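Local coordinates for protein putative sarcosine dimethylglycine methyltransferase (Galdieria sulphuraria, PDB 2O57) that probably transfers methyl groups from S-adenosylmethionine to sarcosine and dimethylglycine, at residues D33-H38 and S243-E248; W69-L74 and A97-R102; A75-L80 and V227-F232; K85-G90 and L142-E147. All coordinates share one frame; numbering follows the deposited sequence.

Three of the four contacts gather round the mixed seven-stranded sheet of a class I methyltransferase fold, whereas contact 1 joins helices 27-40 and 235-251, its centre about 23 to 30 Å from the centres of the others. Contacts 2 and 3 both use helix 59-76; their centres are about 13 Å apart, and Glu73 of one reaches Arg230 of the other. Contact 4 packs a loop on strand 85-89, which leads into helix 95-104 of contact 2, about 17 Å away between centres. Along the chain, residues 33-38 come first and 243-248 last, with all other segments between. Contact 1 therefore joins distant chain regions, while contact 3 borders the second subunit.

Contact 1 of 4, residues D33-H38 and S243-E248; sequences DRFYFH and SKVKAE
Apolar packing begins at Val245, whose CG1 methyl serves two aromatic side chains of helix 27-40. Val245 CG1 lies 4.1 Å from Tyr36 CZ and 4.0 Å from Phe35 CE2, approaching both rings obliquely. Tyr36 OH is a van der Waals neighbour of both valine methyls, 3.6 Å from Val245 CG1 and 3.9 Å from Val245 CG2. Within helix 27-40, Phe35 CD2 covers one face of the Tyr36 ring near its rim. The two helical segments run almost perpendicular, at 86°, with axes 12.1 Å apart, a separation spanned by large side chains; they tie a helix that precedes the Rossmann-like sheet to helix 235-251, which follows strand 226-233, outermost in its own chain. A second kind of contact sets the edge of the Phe35 ring against the backbone carbonyl carbon of Glu248, with the side-chain methylenes beside CZ. With its CG anti to the backbone N (chi1 167°), the phenylalanine places Phe35 CZ 3.9 Å from Glu248 CG. Replacing Phe35 by an alanine would probably open a gap beside Val245 and the methylenes of Glu248. The bent Glu248 chain directs its carboxylate to a salt bridge with Arg252.

Contact 2 of 4, residues W69-L74 and A97-R102; sequences WLASEL and ARFLVR
Ala71 packs against Phe99 and Leu100 in a small apolar contact between two helices that lie on the same face of the central sheet: helix 59-76, which precedes the first strand, and helix 95-104, which follows it. The alanine methyl is the single point on which both partners converge. Ala71 CB is 3.7 Å from Phe99 CE2 and meets the ring at the edge, in its plane, rather than over a face. A chi1 of 170° swings the Phe99 ring to the side of its own carbonyl carbon and places CE2 beside the alanine methyl. From the next residue, Leu100 CD2 comes to 3.9 Å from Ala71 CB. The CA atoms of Ala71 and Leu100 are 7.6 Å apart, a close backbone approach that the short side chain of the alanine allows. No hydrogen bond passes between the segments. One side-chain hydrogen bond lies within helix 59-76: Trp69 NE1 donates to Glu73 OE2 at 2.9 Å; the bond is bent, with an angle of 131° at the hydrogen, and the acceptor sits 30° out of the indole plane. Glu73 OE1 makes a salt bridge to Arg234 of the second subunit, a pairing likely to stabilise the carboxylate in its charged form. Beneath the contact, Leu70 and Leu74 lie on strands 181-190 and 151-157, while Leu100 rests on Ile108 of strand 107-112 and shares Trp155 with both of those leucines.

Contact 3 of 4, residues A75-L80 and V227-F232; sequences AMTGVL and VTLRTF
A classic beta bulge at Leu229 and Arg230, both facing Leu290 of the adjacent strand, receives Thr77 from the turn that ends helix 59-76. The threonine methyl does the touching: Thr77 CG2 is 4.0 Å from Leu229 CD1 and 3.8 Å from Arg230 NH2, lying oblique to the guanidinium. Because the bulge directs two consecutive side chains toward the same segment, one methyl can meet a leucine and an arginine together. Thr77 OG1 lies between the backbone N and the carbonyl carbon (chi1 75°), where it hydrogen-bonds Leu74 O in the preceding turn and leaves CG2 to face the strand. Met76, present as selenomethionine, adds its CB, 4.3 Å from Arg230 NH1 at the guanidinium edge. Strand 226-233 borders the sheet within its own chain, next to strand 284-293, in the 3-2-1-4-5-7-6 order of class I methyltransferases. Thr231 and Phe232 pair antiparallel with a strand of the second subunit, so the sheet continues through the dimer. Arg230 has several partners: its NH1 forms a salt bridge with Glu73, and its NH2 forms one with Asp236 of the second subunit. A water adds a weak bridge, its oxygen 3.1 Å from Arg230 NH2 and 3.0 Å from Met76 O. The chain leaves the helix at Gly78, whose positive phi (86°) would press a side chain against the preceding carbonyl oxygen, and Gly78 N bonds Ala75 O at 3.0 Å.

Contact 4 of 4, residues K85-G90 and L142-E147; sequences KGLDLG and LEIPCE
Ile144 O is approached by two donors, each making a weak hydrogen bond: Cys146 N, 2.8 Å from Ile144 O, which closes an inverse gamma turn centred on Pro145, and the guanidinium of Arg175. With Ile144 N bound to Glu172 and Cys146 O to Arg175, the backbone of this loop is held on helix 166-176 while the isoleucine side chain turns to strand 85-89. There Leu87 and Ile144 reach toward each other tip to tip, Leu87 CD2 lying 4.0 Å from Ile144 CG2 and equally far from Ile144 CD1. Leu89 comes in across the isoleucine at about a right angle, Leu89 CD2 lying 4.0 Å from Ile144 CD1, so that this terminal methyl is met by both leucines. Alternation along the strand puts Leu87 and Leu89 on one face of the sheet and Asp88 on the other, the side of Ala97 in helix 95-104. The strand ends at Gly90, which opens a glycine-rich turn consistent with the cofactor-binding loop of Rossmann-like methyltransferases. No hydrogen bond joins the two segments: their contact is one of methyl groups, so the match to the strand rests on the shape of branched side chains, whereas polar bonds to helix 166-176 fix the loop backbone.

Contact 1 of 4, residues D33-H38 and S243-E248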
# COMPACT_ATOMS: atom_id res chain seq x y z
N ASP A 33 1.48 -19.08 -20.01
CA ASP A 33 2.89 -19.13 -19.66
C ASP A 33 3.86 -19.10 -20.87
O ASP A 33 4.90 -18.44 -20.81
CB ASP A 33 3.25 -20.28 -18.72
CG ASP A 33 4.61 -20.07 -18.07
OD1 ASP A 33 4.82 -19.02 -17.38
OD2 ASP A 33 5.47 -20.96 -18.24
N ARG A 34 3.51 -19.79 -21.97
CA ARG A 34 4.30 -19.71 -23.20
C ARG A 34 4.42 -18.25 -23.69
O ARG A 34 5.50 -17.85 -24.17
CB ARG A 34 3.68 -20.55 -24.31
CG ARG A 34 3.76 -22.08 -24.07
CD ARG A 34 3.17 -22.81 -25.28
NE ARG A 34 3.30 -24.27 -25.18
CZ ARG A 34 2.85 -25.11 -26.11
NH1 ARG A 34 2.21 -24.65 -27.21
NH2 ARG A 34 3.03 -26.40 -25.96
N PHE A 35 3.32 -17.51 -23.62
CA PHE A 35 3.31 -16.10 -23.97
C PHE A 35 4.22 -15.29 -23.06
O PHE A 35 5.07 -14.58 -23.53
CB PHE A 35 1.89 -15.48 -24.00
CG PHE A 35 1.91 -13.96 -24.05
CD1 PHE A 35 2.26 -13.28 -25.24
CD2 PHE A 35 1.57 -13.20 -22.93
CE1 PHE A 35 2.28 -11.87 -25.29
CE2 PHE A 35 1.59 -11.81 -22.95
CZ PHE A 35 1.95 -11.13 -24.13
N TYR A 36 4.04 -15.40 -21.74
CA TYR A 36 4.89 -14.62 -20.82
C TYR A 36 6.37 -15.02 -20.92
O TYR A 36 7.28 -14.17 -20.94
CB TYR A 36 4.43 -14.84 -19.40
CG TYR A 36 3.25 -14.00 -18.99
CD1 TYR A 36 3.41 -12.65 -18.65
CD2 TYR A 36 1.96 -14.54 -18.98
CE1 TYR A 36 2.32 -11.87 -18.23
CE2 TYR A 36 0.85 -13.77 -18.59
CZ TYR A 36 1.05 -12.45 -18.21
OH TYR A 36 -0.03 -11.69 -17.80
N PHE A 37 6.61 -16.32 -20.98
CA PHE A 37 7.98 -16.77 -21.17
C PHE A 37 8.57 -16.25 -22.48
O PHE A 37 9.73 -15.91 -22.54
CB PHE A 37 8.06 -18.32 -21.06
CG PHE A 37 9.46 -18.85 -21.09
CD1 PHE A 37 10.26 -18.81 -19.95
CD2 PHE A 37 9.99 -19.36 -22.27
CE1 PHE A 37 11.60 -19.31 -19.99
CE2 PHE A 37 11.29 -19.85 -22.33
CZ PHE A 37 12.11 -19.82 -21.18
N HIS A 38 7.78 -16.20 -23.55
CA HIS A 38 8.31 -15.80 -24.87
C HIS A 38 8.86 -14.37 -24.77
O HIS A 38 9.88 -14.07 -25.35
CB HIS A 38 7.22 -15.86 -25.92
CG HIS A 38 7.62 -15.29 -27.26
ND1 HIS A 38 8.49 -15.93 -28.12
CD2 HIS A 38 7.28 -14.12 -27.88
CE1 HIS A 38 8.65 -15.21 -29.22
NE2 HIS A 38 7.93 -14.10 -29.09
N SER A 243 -4.12 -3.94 -19.06
CA SER A 243 -4.15 -3.17 -20.32
C SER A 243 -2.81 -3.29 -21.10
O SER A 243 -2.80 -3.53 -22.33
CB SER A 243 -4.46 -1.67 -20.04
OG SER A 243 -5.75 -1.55 -19.46
N LYS A 244 -1.68 -3.14 -20.39
CA LYS A 244 -0.37 -3.29 -21.04
C LYS A 244 -0.12 -4.73 -21.52
O LYS A 244 0.43 -4.94 -22.62
CB LYS A 244 0.75 -2.88 -20.08
CG LYS A 244 0.68 -1.40 -19.61
CD LYS A 244 1.15 -0.46 -20.67
CE LYS A 244 2.63 -0.60 -20.88
NZ LYS A 244 3.12 0.32 -21.92
N VAL A 245 -0.50 -5.71 -20.71
CA VAL A 245 -0.34 -7.10 -21.15
C VAL A 245 -1.18 -7.38 -22.41
O VAL A 245 -0.70 -8.05 -23.38
CB VAL A 245 -0.66 -8.10 -20.03
CG1 VAL A 245 -0.64 -9.52 -20.61
CG2 VAL A 245 0.37 -7.98 -18.88
N LYS A 246 -2.42 -6.85 -22.44
CA LYS A 246 -3.26 -7.02 -23.63
C LYS A 246 -2.64 -6.39 -24.87
O LYS A 246 -2.72 -6.96 -25.97
CB LYS A 246 -4.67 -6.48 -23.40
CG LYS A 246 -5.65 -6.84 -24.53
CD LYS A 246 -7.12 -6.45 -24.21
CE LYS A 246 -7.24 -4.97 -24.24
NZ LYS A 246 -7.34 -4.52 -25.69
N ALA A 247 -2.04 -5.20 -24.70
CA ALA A 247 -1.37 -4.52 -25.80
C ALA A 247 -0.20 -5.38 -26.32
O ALA A 247 0.00 -5.50 -27.51
CB ALA A 247 -0.85 -3.12 -25.33
N GLU A 248 0.60 -5.93 -25.41
CA GLU A 248 1.71 -6.81 -25.80
C GLU A 248 1.24 -8.10 -26.50
O GLU A 248 1.87 -8.55 -27.47
CB GLU A 248 2.60 -7.17 -24.58
CG GLU A 248 3.91 -7.85 -25.01
CD GLU A 248 4.89 -6.87 -25.69
OE1 GLU A 248 4.71 -5.63 -25.63
OE2 GLU A 248 5.84 -7.36 -26.32

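Contact 2 of 4, residues W69-L74 and A97-R102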
# COMPACT_ATOMS: atom_id res chain seq x y z
N TRP A 69 9.40 -2.74 -4.36
CA TRP A 69 8.44 -2.25 -3.35
C TRP A 69 8.14 -3.35 -2.32
O TRP A 69 8.24 -3.11 -1.11
CB TRP A 69 7.11 -1.75 -3.99
CG TRP A 69 5.96 -1.67 -2.99
CD1 TRP A 69 5.86 -0.82 -1.92
CD2 TRP A 69 4.78 -2.50 -2.96
NE1 TRP A 69 4.70 -1.07 -1.22
CE2 TRP A 69 4.01 -2.08 -1.84
CE3 TRP A 69 4.29 -3.54 -3.77
CZ2 TRP A 69 2.80 -2.67 -1.51
CZ3 TRP A 69 3.08 -4.14 -3.44
CH2 TRP A 69 2.33 -3.70 -2.31
N LEU A 70 7.78 -4.54 -2.78
CA LEU A 70 7.39 -5.61 -1.85
C LEU A 70 8.57 -6.00 -0.96
O LEU A 70 8.39 -6.19 0.23
CB LEU A 70 6.83 -6.86 -2.56
CG LEU A 70 6.08 -7.86 -1.64
CD1 LEU A 70 4.72 -7.26 -1.12
CD2 LEU A 70 5.77 -9.13 -2.46
N ALA A 71 9.76 -6.08 -1.55
CA ALA A 71 10.97 -6.42 -0.83
C ALA A 71 11.28 -5.32 0.21
O ALA A 71 11.68 -5.61 1.32
CB ALA A 71 12.12 -6.63 -1.77
N SER A 72 11.05 -4.06 -0.16
CA SER A 72 11.27 -2.96 0.77
C SER A 72 10.32 -3.04 1.97
O SER A 72 10.74 -2.80 3.10
CB SER A 72 11.16 -1.61 0.03
OG SER A 72 11.37 -0.53 0.93
N GLU A 73 9.06 -3.40 1.73
CA GLU A 73 8.06 -3.52 2.80
C GLU A 73 8.53 -4.65 3.74
O GLU A 73 8.60 -4.46 4.94
CB GLU A 73 6.65 -3.80 2.23
CG GLU A 73 6.07 -2.63 1.35
CD GLU A 73 5.62 -1.44 2.15
OE1 GLU A 73 5.51 -1.54 3.39
OE2 GLU A 73 5.36 -0.39 1.54
N LEU A 74 8.89 -5.79 3.16
CA LEU A 74 9.38 -6.92 3.93
C LEU A 74 10.66 -6.57 4.72
O LEU A 74 10.79 -6.96 5.88
CB LEU A 74 9.66 -8.09 2.98
CG LEU A 74 9.70 -9.50 3.55
CD1 LEU A 74 8.50 -9.80 4.46
CD2 LEU A 74 9.71 -10.50 2.36
N ALA A 97 13.06 -15.24 -6.35
CA ALA A 97 13.99 -15.91 -5.47
C ALA A 97 15.42 -15.44 -5.78
O ALA A 97 16.17 -15.09 -4.87
CB ALA A 97 13.89 -17.42 -5.58
N ARG A 98 15.77 -15.42 -7.07
CA ARG A 98 17.07 -14.90 -7.47
C ARG A 98 17.26 -13.43 -7.10
O ARG A 98 18.31 -13.07 -6.59
CB ARG A 98 17.37 -15.14 -8.96
CG ARG A 98 17.69 -16.65 -9.22
CD ARG A 98 17.96 -16.95 -10.69
NE ARG A 98 16.79 -16.69 -11.55
CZ ARG A 98 15.79 -17.54 -11.79
NH1 ARG A 98 15.78 -18.74 -11.20
NH2 ARG A 98 14.79 -17.17 -12.63
N PHE A 99 16.23 -12.61 -7.35
CA PHE A 99 16.23 -11.18 -6.93
C PHE A 99 16.52 -11.02 -5.41
O PHE A 99 17.40 -10.25 -5.00
CB PHE A 99 14.89 -10.54 -7.30
CG PHE A 99 14.65 -9.17 -6.71
CD1 PHE A 99 15.17 -8.04 -7.33
CD2 PHE A 99 13.89 -9.01 -5.55
CE1 PHE A 99 14.95 -6.77 -6.80
CE2 PHE A 99 13.64 -7.74 -5.01
CZ PHE A 99 14.16 -6.63 -5.63
N LEU A 100 15.78 -11.75 -4.58
CA LEU A 100 15.98 -11.64 -3.13
C LEU A 100 17.35 -12.15 -2.64
O LEU A 100 17.98 -11.57 -1.72
CB LEU A 100 14.83 -12.36 -2.41
CG LEU A 100 13.42 -11.78 -2.57
CD1 LEU A 100 12.47 -12.72 -1.83
CD2 LEU A 100 13.35 -10.37 -1.98
N VAL A 101 17.81 -13.26 -3.22
CA VAL A 101 19.10 -13.84 -2.86
C VAL A 101 20.23 -12.84 -3.22
O VAL A 101 21.06 -12.52 -2.35
CB VAL A 101 19.32 -15.24 -3.51
CG1 VAL A 101 20.80 -15.72 -3.33
CG2 VAL A 101 18.31 -16.26 -2.95
N ARG A 102 20.24 -12.32 -4.45
CA ARG A 102 21.29 -11.35 -4.85
C ARG A 102 21.23 -10.07 -4.00
O ARG A 102 22.27 -9.48 -3.70
CB ARG A 102 21.21 -10.96 -6.35
CG ARG A 102 21.29 -12.11 -7.40
CD ARG A 102 21.18 -11.53 -8.82
NE ARG A 102 20.98 -12.51 -9.90
CZ ARG A 102 21.98 -13.22 -10.41
NH1 ARG A 102 23.20 -13.04 -9.92
NH2 ARG A 102 21.78 -14.09 -11.39

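Contact 3 of 4, residues A75-L80 and V227-F232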
# COMPACT_ATOMS: atom_id res chain seq x y z
N ALA A 75 11.59 -5.85 4.10
CA ALA A 75 12.85 -5.48 4.77
C ALA A 75 12.63 -4.63 6.03
O ALA A 75 13.36 -4.77 7.05
CB ALA A 75 13.80 -4.77 3.79
N MSE A 76 11.62 -3.74 5.97
CA MSE A 76 11.28 -2.88 7.12
C MSE A 76 10.86 -3.71 8.34
O MSE A 76 10.95 -3.23 9.47
CB MSE A 76 10.16 -1.86 6.75
CG MSE A 76 10.58 -0.83 5.68
SE MSE A 76 11.87 0.40 6.38
CE MSE A 76 10.66 1.72 7.13
N THR A 77 10.42 -4.96 8.14
CA THR A 77 10.04 -5.81 9.29
C THR A 77 11.24 -6.50 9.97
O THR A 77 11.05 -7.17 10.99
CB THR A 77 8.96 -6.91 8.92
OG1 THR A 77 9.58 -7.96 8.16
CG2 THR A 77 7.75 -6.27 8.16
N GLY A 78 12.44 -6.34 9.42
CA GLY A 78 13.64 -6.97 9.99
C GLY A 78 13.96 -8.40 9.57
O GLY A 78 15.02 -8.90 9.92
N VAL A 79 13.09 -9.04 8.78
CA VAL A 79 13.25 -10.49 8.50
C VAL A 79 14.28 -10.81 7.42
O VAL A 79 14.74 -11.97 7.34
CB VAL A 79 11.93 -11.23 8.13
CG1 VAL A 79 10.95 -11.27 9.35
CG2 VAL A 79 11.27 -10.64 6.86
N LEU A 80 14.69 -9.82 6.63
CA LEU A 80 15.56 -10.09 5.48
C LEU A 80 17.08 -10.00 5.80
O LEU A 80 17.87 -9.34 5.12
CB LEU A 80 15.12 -9.30 4.22
CG LEU A 80 13.67 -9.50 3.69
CD1 LEU A 80 13.38 -8.59 2.46
CD2 LEU A 80 13.46 -10.94 3.33
N VAL A 227 -1.31 -11.97 12.37
CA VAL A 227 -1.81 -10.59 12.45
C VAL A 227 -1.47 -9.83 11.16
O VAL A 227 -0.39 -10.05 10.58
CB VAL A 227 -1.28 -9.88 13.72
CG1 VAL A 227 0.21 -9.63 13.63
CG2 VAL A 227 -2.03 -8.57 13.97
N THR A 228 -2.39 -8.98 10.72
CA THR A 228 -2.20 -8.20 9.52
C THR A 228 -1.49 -6.90 9.93
O THR A 228 -2.01 -6.11 10.75
CB THR A 228 -3.53 -7.89 8.82
OG1 THR A 228 -4.13 -9.12 8.37
CG2 THR A 228 -3.27 -7.01 7.61
N LEU A 229 -0.29 -6.74 9.42
CA LEU A 229 0.56 -5.57 9.70
C LEU A 229 0.17 -4.37 8.86
O LEU A 229 0.14 -3.25 9.36
CB LEU A 229 2.01 -5.88 9.41
CG LEU A 229 2.72 -6.98 10.22
CD1 LEU A 229 4.22 -7.06 9.84
CD2 LEU A 229 2.59 -6.74 11.73
N ARG A 230 -0.11 -4.62 7.58
CA ARG A 230 -0.47 -3.57 6.63
C ARG A 230 -1.11 -4.18 5.38
O ARG A 230 -0.84 -5.34 5.03
CB ARG A 230 0.76 -2.75 6.26
CG ARG A 230 1.91 -3.54 5.60
CD ARG A 230 3.19 -2.73 5.49
NE ARG A 230 3.97 -2.80 6.73
CZ ARG A 230 5.30 -2.88 6.80
NH1 ARG A 230 6.07 -2.87 5.71
NH2 ARG A 230 5.89 -2.97 7.99
N THR A 231 -1.93 -3.37 4.69
CA THR A 231 -2.56 -3.76 3.43
C THR A 231 -2.54 -2.63 2.40
O THR A 231 -2.39 -1.42 2.75
CB THR A 231 -4.01 -4.28 3.62
OG1 THR A 231 -4.87 -3.23 4.08
CG2 THR A 231 -4.07 -5.42 4.64
N PHE A 232 -2.68 -3.03 1.13
CA PHE A 232 -2.54 -2.16 -0.01
C PHE A 232 -3.58 -2.62 -1.02
O PHE A 232 -3.79 -3.82 -1.21
CB PHE A 232 -1.12 -2.30 -0.63
CG PHE A 232 0.02 -2.06 0.34
CD1 PHE A 232 0.62 -0.80 0.43
CD2 PHE A 232 0.50 -3.08 1.15
CE1 PHE A 232 1.68 -0.57 1.35
CE2 PHE A 232 1.53 -2.85 2.07
CZ PHE A 232 2.13 -1.61 2.17
O HOH W 1 8.20 -2.29 10.00

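Contact 4 of 4, residues K85-G90 and L142-E147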
# COMPACT_ATOMS: atom_id res chain seq x y z
N LYS A 85 15.84 -17.56 6.15
CA LYS A 85 15.29 -18.57 5.26
C LYS A 85 13.85 -18.22 4.89
O LYS A 85 12.98 -18.06 5.76
CB LYS A 85 15.33 -19.95 5.95
CG LYS A 85 15.16 -21.09 5.00
CD LYS A 85 16.48 -21.74 4.70
CE LYS A 85 16.28 -22.95 3.79
NZ LYS A 85 15.49 -24.04 4.48
N GLY A 86 13.62 -18.10 3.59
CA GLY A 86 12.30 -17.80 3.10
C GLY A 86 11.78 -18.88 2.20
O GLY A 86 12.56 -19.69 1.66
N LEU A 87 10.46 -18.86 2.06
CA LEU A 87 9.70 -19.77 1.24
C LEU A 87 8.96 -18.97 0.18
O LEU A 87 8.20 -18.01 0.50
CB LEU A 87 8.72 -20.54 2.14
CG LEU A 87 7.71 -21.42 1.42
CD1 LEU A 87 8.43 -22.55 0.59
CD2 LEU A 87 6.63 -21.96 2.36
N ASP A 88 9.18 -19.32 -1.09
CA ASP A 88 8.47 -18.61 -2.17
C ASP A 88 7.34 -19.51 -2.66
O ASP A 88 7.59 -20.54 -3.30
CB ASP A 88 9.39 -18.20 -3.32
CG ASP A 88 8.66 -17.39 -4.42
OD1 ASP A 88 7.40 -17.36 -4.49
OD2 ASP A 88 9.38 -16.78 -5.22
N LEU A 89 6.10 -19.11 -2.35
CA LEU A 89 4.91 -19.87 -2.72
C LEU A 89 4.44 -19.43 -4.10
O LEU A 89 3.97 -18.30 -4.29
CB LEU A 89 3.82 -19.71 -1.64
CG LEU A 89 4.03 -20.38 -0.28
CD1 LEU A 89 2.87 -20.06 0.63
CD2 LEU A 89 4.10 -21.93 -0.44
N GLY A 90 4.59 -20.30 -5.08
CA GLY A 90 4.19 -20.00 -6.45
C GLY A 90 5.36 -19.34 -7.17
O GLY A 90 5.20 -18.35 -7.87
N LEU A 142 -1.48 -26.43 -0.15
CA LEU A 142 -2.36 -27.13 0.79
C LEU A 142 -1.57 -28.17 1.60
O LEU A 142 -2.01 -28.62 2.64
CB LEU A 142 -3.53 -27.78 0.05
CG LEU A 142 -4.35 -26.82 -0.82
CD1 LEU A 142 -5.53 -27.53 -1.54
CD2 LEU A 142 -4.86 -25.66 0.01
N GLU A 143 -0.37 -28.50 1.13
CA GLU A 143 0.48 -29.46 1.80
C GLU A 143 1.95 -29.10 1.61
O GLU A 143 2.70 -29.78 0.87
CB GLU A 143 0.17 -30.87 1.27
CG GLU A 143 0.40 -31.98 2.29
CD GLU A 143 0.03 -33.35 1.74
OE1 GLU A 143 0.96 -34.20 1.62
OE2 GLU A 143 -1.17 -33.58 1.40
N ILE A 144 2.37 -28.03 2.26
CA ILE A 144 3.73 -27.55 2.09
C ILE A 144 4.66 -28.65 2.61
O ILE A 144 4.53 -29.06 3.77
CB ILE A 144 3.96 -26.18 2.78
CG1 ILE A 144 2.95 -25.13 2.23
CG2 ILE A 144 5.40 -25.76 2.60
CD1 ILE A 144 3.04 -23.71 2.94
N PRO A 145 5.55 -29.18 1.74
CA PRO A 145 6.34 -30.36 2.09
C PRO A 145 7.53 -29.94 2.94
O PRO A 145 8.67 -30.09 2.52
CB PRO A 145 6.80 -30.89 0.72
CG PRO A 145 6.97 -29.63 -0.13
CD PRO A 145 5.85 -28.69 0.37
N CYS A 146 7.25 -29.37 4.12
CA CYS A 146 8.27 -28.81 5.01
C CYS A 146 7.80 -29.00 6.48
O CYS A 146 6.59 -29.06 6.72
CB CYS A 146 8.48 -27.31 4.67
SG CYS A 146 8.73 -26.80 2.85
N GLU A 147 8.75 -29.00 7.43
CA GLU A 147 8.43 -29.07 8.88
C GLU A 147 7.78 -27.77 9.43
O GLU A 147 7.91 -26.71 8.82
CB GLU A 147 9.70 -29.30 9.70
CG GLU A 147 10.56 -30.48 9.32
CD GLU A 147 11.49 -30.89 10.46
OE1 GLU A 147 12.71 -31.10 10.21
OE2 GLU A 147 10.99 -30.99 11.62